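Local coordinates for DUF1436 domain-containing protein (Neisseria meningitidis, PDB 2GKP) that is of unknown function but probably acts as an immunity protein that neutralises a contact-dependent growth inhibition (CDI) toxin, at residues A[8-14]-A[114-120]; A[24-28]-A[57-61]. The contacts are given in a common frame with arbitrary orientation. Residue numbers count along the deposited sequence, not the author numbering.

Interaction 1: residues A[8-14]-A[114-120]. With EDO (1,2-ethanediol), chain C.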
loop_
_atom_site.group_PDB
_atom_site.type_symbol
_atom_site.label_atom_id
_atom_site.label_comp_id
_atom_site.label_asym_id
_atom_site.label_seq_id
_atom_site.Cartn_x
_atom_site.Cartn_y
_atom_site.Cartn_z
ATOM N N GLN A 8 -12.644 -4.470 -15.909
ATOM C CA GLN A 8 -12.336 -3.343 -16.763
ATOM C C GLN A 8 -13.006 -2.087 -16.234
ATOM O O GLN A 8 -14.128 -2.126 -15.711
ATOM C CB GLN A 8 -12.734 -3.657 -18.213
ATOM C CG GLN A 8 -11.653 -3.269 -19.233
ATOM C CD GLN A 8 -10.256 -3.930 -19.032
ATOM O OE1 GLN A 8 -9.341 -3.692 -19.833
ATOM N NE2 GLN A 8 -10.090 -4.739 -17.981
ATOM N N GLU A 9 -12.289 -0.981 -16.339
ATOM C CA GLU A 9 -12.722 0.324 -15.854
ATOM C C GLU A 9 -12.663 0.484 -14.343
ATOM O O GLU A 9 -12.776 1.612 -13.860
ATOM C CB GLU A 9 -14.111 0.733 -16.400
ATOM C CG GLU A 9 -14.220 0.745 -17.938
ATOM C CD GLU A 9 -13.085 1.483 -18.653
ATOM O OE1 GLU A 9 -12.700 2.600 -18.237
ATOM O OE2 GLU A 9 -12.584 0.942 -19.661
ATOM N N GLN A 10 -12.440 -0.612 -13.610
ATOM C CA GLN A 10 -12.359 -0.536 -12.144
ATOM C C GLN A 10 -10.924 -0.241 -11.701
ATOM O O GLN A 10 -9.954 -0.745 -12.276
ATOM C CB GLN A 10 -12.860 -1.828 -11.488
ATOM C CG GLN A 10 -13.167 -1.735 -9.996
ATOM C CD GLN A 10 -13.890 -2.968 -9.471
ATOM O OE1 GLN A 10 -14.698 -3.606 -10.196
ATOM N NE2 GLN A 10 -13.618 -3.313 -8.224
ATOM N N ASP A 11 -10.834 0.612 -10.701
ATOM C CA ASP A 11 -9.561 0.959 -10.078
ATOM C C ASP A 11 -9.271 0.079 -8.880
ATOM O O ASP A 11 -10.146 -0.128 -8.058
ATOM C CB ASP A 11 -9.605 2.421 -9.613
ATOM C CG ASP A 11 -9.819 3.370 -10.768
ATOM O OD1 ASP A 11 -8.921 3.447 -11.640
ATOM O OD2 ASP A 11 -10.902 4.005 -10.794
ATOM N N TYR A 12 -8.027 -0.393 -8.782
ATOM C CA TYR A 12 -7.589 -1.130 -7.610
ATOM C C TYR A 12 -6.345 -0.454 -7.084
ATOM O O TYR A 12 -5.453 -0.108 -7.859
ATOM C CB TYR A 12 -7.282 -2.597 -7.976
ATOM C CG TYR A 12 -8.439 -3.317 -8.632
ATOM C CD1 TYR A 12 -9.283 -4.106 -7.875
ATOM C CD2 TYR A 12 -8.716 -3.149 -9.985
ATOM C CE1 TYR A 12 -10.389 -4.767 -8.461
ATOM C CE2 TYR A 12 -9.803 -3.797 -10.578
ATOM C CZ TYR A 12 -10.617 -4.596 -9.800
ATOM O OH TYR A 12 -11.696 -5.251 -10.364
ATOM N N TRP A 13 -6.279 -0.321 -5.758
ATOM C CA TRP A 13 -5.155 0.335 -5.137
ATOM C C TRP A 13 -4.567 -0.469 -3.980
ATOM O O TRP A 13 -5.288 -1.209 -3.278
ATOM C CB TRP A 13 -5.585 1.703 -4.602
ATOM C CG TRP A 13 -5.783 2.769 -5.624
ATOM C CD1 TRP A 13 -6.892 2.976 -6.401
ATOM C CD2 TRP A 13 -4.886 3.853 -5.909
ATOM N NE1 TRP A 13 -6.728 4.117 -7.160
ATOM C CE2 TRP A 13 -5.494 4.654 -6.901
ATOM C CE3 TRP A 13 -3.601 4.198 -5.453
ATOM C CZ2 TRP A 13 -4.882 5.806 -7.407
ATOM C CZ3 TRP A 13 -2.997 5.343 -5.967
ATOM C CH2 TRP A 13 -3.645 6.144 -6.924
ATOM N N ALA A 14 -3.255 -0.272 -3.758
ATOM C CA ALA A 14 -2.559 -0.925 -2.659
ATOM C C ALA A 14 -1.344 -0.128 -2.293
ATOM O O ALA A 14 -0.924 0.756 -3.021
ATOM C CB ALA A 14 -2.136 -2.398 -3.011
ATOM N N VAL A 114 5.470 3.173 -1.100
ATOM C CA VAL A 114 5.181 3.094 -2.519
ATOM C C VAL A 114 3.687 2.855 -2.633
ATOM O O VAL A 114 3.131 2.068 -1.863
ATOM C CB VAL A 114 5.992 1.892 -3.123
ATOM C CG1 VAL A 114 5.477 1.490 -4.493
ATOM C CG2 VAL A 114 7.490 2.165 -3.206
ATOM N N ASP A 115 3.036 3.503 -3.599
ATOM C CA ASP A 115 1.609 3.291 -3.899
ATOM C C ASP A 115 1.472 2.510 -5.195
ATOM O O ASP A 115 2.280 2.695 -6.083
ATOM C CB ASP A 115 0.853 4.630 -4.074
ATOM C CG ASP A 115 0.737 5.439 -2.789
ATOM O OD1 ASP A 115 1.085 4.955 -1.686
ATOM O OD2 ASP A 115 0.245 6.587 -2.896
ATOM N N ILE A 116 0.447 1.681 -5.300
ATOM C CA ILE A 116 0.237 0.931 -6.566
ATOM C C ILE A 116 -1.199 1.140 -6.978
ATOM O O ILE A 116 -2.136 0.956 -6.170
ATOM C CB ILE A 116 0.493 -0.607 -6.397
ATOM C CG1 ILE A 116 1.914 -0.851 -5.873
ATOM C CG2 ILE A 116 0.317 -1.311 -7.728
ATOM C CD1 ILE A 116 1.984 -1.051 -4.341
ATOM N N TRP A 117 -1.351 1.558 -8.253
ATOM C CA TRP A 117 -2.668 1.763 -8.859
ATOM C C TRP A 117 -2.800 0.880 -10.103
ATOM O O TRP A 117 -1.972 0.972 -10.988
ATOM C CB TRP A 117 -2.849 3.234 -9.219
ATOM C CG TRP A 117 -4.085 3.504 -10.055
ATOM C CD1 TRP A 117 -5.345 2.981 -9.897
ATOM C CD2 TRP A 117 -4.155 4.382 -11.181
ATOM N NE1 TRP A 117 -6.202 3.506 -10.845
ATOM C CE2 TRP A 117 -5.489 4.353 -11.652
ATOM C CE3 TRP A 117 -3.213 5.194 -11.839
ATOM C CZ2 TRP A 117 -5.914 5.119 -12.739
ATOM C CZ3 TRP A 117 -3.630 5.926 -12.954
ATOM C CH2 TRP A 117 -4.981 5.901 -13.376
ATOM N N LEU A 118 -3.794 -0.014 -10.097
ATOM C CA LEU A 118 -4.102 -0.843 -11.267
ATOM C C LEU A 118 -5.393 -0.376 -11.926
ATOM O O LEU A 118 -6.401 -0.223 -11.268
ATOM C CB LEU A 118 -4.304 -2.282 -10.807
ATOM C CG LEU A 118 -4.759 -3.306 -11.876
ATOM C CD1 LEU A 118 -3.731 -3.427 -12.982
ATOM C CD2 LEU A 118 -4.967 -4.652 -11.197
ATOM N N HIS A 119 -5.347 -0.213 -13.240
ATOM C CA HIS A 119 -6.522 0.218 -13.996
ATOM C C HIS A 119 -6.351 -0.266 -15.424
ATOM O O HIS A 119 -5.331 0.026 -16.053
ATOM C CB HIS A 119 -6.639 1.748 -13.978
ATOM C CG HIS A 119 -7.831 2.263 -14.718
ATOM N ND1 HIS A 119 -7.769 2.721 -16.014
ATOM C CD2 HIS A 119 -9.127 2.354 -14.344
ATOM C CE1 HIS A 119 -8.975 3.107 -16.396
ATOM N NE2 HIS A 119 -9.821 2.882 -15.408
ATOM N N ASN A 120 -7.321 -1.054 -15.905
ATOM C CA ASN A 120 -7.272 -1.628 -17.252
ATOM C C ASN A 120 -5.919 -2.238 -17.587
ATOM O O ASN A 120 -5.331 -2.014 -18.660
ATOM C CB ASN A 120 -7.681 -0.578 -18.291
ATOM C CG ASN A 120 -9.143 -0.165 -18.158
ATOM O OD1 ASN A 120 -9.945 -0.840 -17.506
ATOM N ND2 ASN A 120 -9.494 0.973 -18.761
HETATM C C1 EDO C . 3.799 6.771 -2.871
HETATM O O1 EDO C . 3.485 7.724 -3.902
HETATM C C2 EDO C . 3.293 7.311 -1.529
HETATM O O2 EDO C . 2.877 6.317 -0.585
HETATM O O HOH W 1 -12.319 4.746 -15.292
HETATM O O HOH W 2 -9.121 -2.439 -13.983
#

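Interaction 2: residues A[24-28]-A[57-61]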
loop_
_atom_site.group_PDB
_atom_site.type_symbol
_atom_site.label_atom_id
_atom_site.label_comp_id
_atom_site.label_asym_id
_atom_site.label_seq_id
_atom_site.Cartn_x
_atom_site.Cartn_y
_atom_site.Cartn_z
ATOM N N ILE A 24 5.629 -4.073 4.333
ATOM C CA ILE A 24 4.269 -4.070 4.859
ATOM C C ILE A 24 3.362 -3.765 3.671
ATOM O O ILE A 24 3.363 -2.659 3.138
ATOM C CB ILE A 24 4.112 -3.020 5.986
ATOM C CG1 ILE A 24 5.217 -3.183 7.052
ATOM C CG2 ILE A 24 2.708 -3.155 6.583
ATOM C CD1 ILE A 24 5.712 -1.906 7.627
ATOM N N ILE A 25 2.604 -4.774 3.225
ATOM C CA ILE A 25 1.792 -4.638 2.020
ATOM C C ILE A 25 0.339 -4.502 2.465
ATOM O O ILE A 25 -0.147 -5.246 3.332
ATOM C CB ILE A 25 1.930 -5.871 1.116
ATOM C CG1 ILE A 25 3.364 -6.069 0.642
ATOM C CG2 ILE A 25 0.965 -5.763 -0.054
ATOM C CD1 ILE A 25 4.039 -4.903 0.270
ATOM N N GLN A 26 -0.356 -3.533 1.886
ATOM C CA GLN A 26 -1.678 -3.205 2.371
ATOM C C GLN A 26 -2.662 -2.958 1.230
ATOM O O GLN A 26 -2.390 -2.145 0.351
ATOM C CB GLN A 26 -1.535 -1.902 3.205
ATOM C CG GLN A 26 -2.800 -1.311 3.793
ATOM C CD GLN A 26 -3.377 -2.231 4.835
ATOM O OE1 GLN A 26 -2.691 -2.615 5.794
ATOM N NE2 GLN A 26 -4.630 -2.579 4.664
ATOM N N THR A 27 -3.854 -3.551 1.309
ATOM C CA THR A 27 -4.959 -3.162 0.415
ATOM C C THR A 27 -5.445 -1.742 0.727
ATOM O O THR A 27 -5.562 -1.380 1.894
ATOM C CB THR A 27 -6.154 -4.116 0.639
ATOM O OG1 THR A 27 -5.759 -5.412 0.199
ATOM C CG2 THR A 27 -7.395 -3.686 -0.176
ATOM N N TRP A 28 -5.708 -0.955 -0.326
ATOM C CA TRP A 28 -6.362 0.354 -0.191
ATOM C C TRP A 28 -7.759 0.265 -0.810
ATOM O O TRP A 28 -8.004 -0.554 -1.717
ATOM C CB TRP A 28 -5.541 1.387 -0.969
ATOM C CG TRP A 28 -4.268 1.834 -0.333
ATOM C CD1 TRP A 28 -3.454 1.114 0.527
ATOM C CD2 TRP A 28 -3.609 3.067 -0.562
ATOM N NE1 TRP A 28 -2.346 1.869 0.876
ATOM C CE2 TRP A 28 -2.414 3.062 0.216
ATOM C CE3 TRP A 28 -3.924 4.204 -1.320
ATOM C CZ2 TRP A 28 -1.550 4.151 0.254
ATOM C CZ3 TRP A 28 -3.037 5.284 -1.296
ATOM C CH2 TRP A 28 -1.870 5.241 -0.510
ATOM N N THR A 57 1.964 -11.097 -3.447
ATOM C CA THR A 57 1.330 -10.490 -2.288
ATOM C C THR A 57 0.683 -9.164 -2.686
ATOM O O THR A 57 -0.407 -8.871 -2.237
ATOM C CB THR A 57 2.382 -10.280 -1.139
ATOM O OG1 THR A 57 2.981 -11.555 -0.859
ATOM C CG2 THR A 57 1.741 -9.732 0.125
ATOM N N VAL A 58 1.359 -8.366 -3.513
ATOM C CA VAL A 58 0.773 -7.087 -3.938
ATOM C C VAL A 58 -0.425 -7.328 -4.858
ATOM O O VAL A 58 -1.481 -6.673 -4.707
ATOM C CB VAL A 58 1.838 -6.154 -4.559
ATOM C CG1 VAL A 58 1.187 -4.962 -5.260
ATOM C CG2 VAL A 58 2.743 -5.660 -3.443
ATOM N N LEU A 59 -0.328 -8.311 -5.751
ATOM C CA LEU A 59 -1.539 -8.658 -6.559
ATOM C C LEU A 59 -2.729 -9.085 -5.686
ATOM O O LEU A 59 -3.897 -8.702 -5.958
ATOM C CB LEU A 59 -1.231 -9.727 -7.615
ATOM C CG LEU A 59 -0.333 -9.245 -8.745
ATOM C CD1 LEU A 59 0.233 -10.455 -9.506
ATOM C CD2 LEU A 59 -1.086 -8.317 -9.713
ATOM N N GLN A 60 -2.471 -9.859 -4.616
ATOM C CA GLN A 60 -3.543 -10.265 -3.711
ATOM C C GLN A 60 -4.134 -9.029 -3.019
ATOM O O GLN A 60 -5.332 -8.896 -2.805
ATOM C CB GLN A 60 -3.006 -11.270 -2.677
ATOM C CG GLN A 60 -2.660 -12.639 -3.304
ATOM C CD GLN A 60 -1.853 -13.598 -2.415
ATOM O OE1 GLN A 60 -1.208 -13.215 -1.420
ATOM N NE2 GLN A 60 -1.900 -14.879 -2.788
ATOM N N ALA A 61 -3.260 -8.124 -2.602
ATOM C CA ALA A 61 -3.741 -6.903 -1.948
ATOM C C ALA A 61 -4.601 -6.055 -2.879
ATOM O O ALA A 61 -5.660 -5.552 -2.476
ATOM C CB ALA A 61 -2.561 -6.072 -1.401
#

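Interaction 1: residues A[8-14]-A[114-120]
Strands 11-14 and 114-119 pair antiparallel, with axes 4.8 Å apart at closest approach and directions 164° apart. Two hydrogen-bonded pairs hold the backbones together. In the first, Tyr12 N donates to Leu118 O (3.0 Å) and Leu118 N to Tyr12 O (2.8 Å). In the second, Ala14 N donates to Ile116 O (2.9 Å) and Ile116 N to Ala14 O (2.8 Å). Between them lies the non-hydrogen-bonded pair Trp13-Trp117.

The indoles of that pair form an offset stack. Their five-membered rings are 4.4 Å apart between centroids, with planes at 17°. Trp117 CB adds a CH-pi contact, 3.6 Å from the centroid of the Trp13 six-membered ring. Such cross-strand tryptophan stacking suits a non-hydrogen-bonded antiparallel site.

Polar side chains take over towards Asn120. Trp117 NE1 donates to Asp11 OD1 at 2.8 Å. Beyond the strands, Glu9 N donates to Asn120 OD1 (2.6 Å), and Asn120 ND2 donates to Glu9 OE2 (3.2 Å). One water bridges Gln10 O and Asn120 N, at 2.5 and 3.0 Å. At the other end, 1,2-ethanediol, probably from the crystallisation liquor, donates from O2 to Asp115 OD1 (2.5 Å).

Tyr12, Ala14, Ile116 and Leu118 share the buried face, where Tyr12, Ala14 and Ile116 touch Leu62 of helix 51-63. The opposite face carries the two tryptophans, and Tyr34 stacks on Trp13. Strands 23-30 and 122-132 flank the pair in the antiparallel sheet.

Interaction 2: residues A[24-28]-A[57-61]
Ile25 and Ala61 carry most of this buried contact between strand 24-28 and helix 57-61. The CA-to-CB bond of Ile25 points toward the helix. Its CG2 atom lies 3.8 Å from Val58 CG2 and 3.8 Å from Ala61 CB, so it meets residues on successive turns. Ile25 CB also lies 4.0 Å from Thr57 CG2. Ala61 points back at the strand. Its small methyl group lets the backbones come close, with Ala61 CA 4.6 Å from Thr27 CA. Ala61 CB also lies 4.1 Å from Gln26 C.

This is helix-on-sheet packing in an alpha+beta fold: helix 51-63 lies against one face of the antiparallel sheet. The two short axes are 7.7 Å apart at closest approach and run only 22° from parallel. Val58 also touches Leu159 of helix 152-164, and Ala61 touches Ala14 of strand 11-18.

Thr27 is the third main contributor and makes the polar link. Its OG1 donates to Ala61 O at 2.7 Å, joining a strand side chain to the helix backbone. Gln26 points away from the helix, and its NE2 bonds to Thr27 O (3.2 Å) and to the backbone oxygen of Tyr40.

In the fold
From the N terminus, the chain enters through 8-14 on strand 11-18 and turns back into strand 23-30. It then passes through strand 34-45 to helix 51-63. There interaction 2 closes its loop, bringing the helix back onto strand 23-30. The chain continues through three more helices before strand 112-119 returns beside strand 11-18, where interaction 1 closes the longer loop. Interaction 2 is therefore nested inside interaction 1. Interaction 1 joins strands within the sheet, and interaction 2 joins a helix to that sheet. Their centres are about 11 Å apart. Neighbouring strands 11-18 and 23-30 connect them, with Trp13 O 3.0 Å from Trp28 N in a probable hydrogen bond.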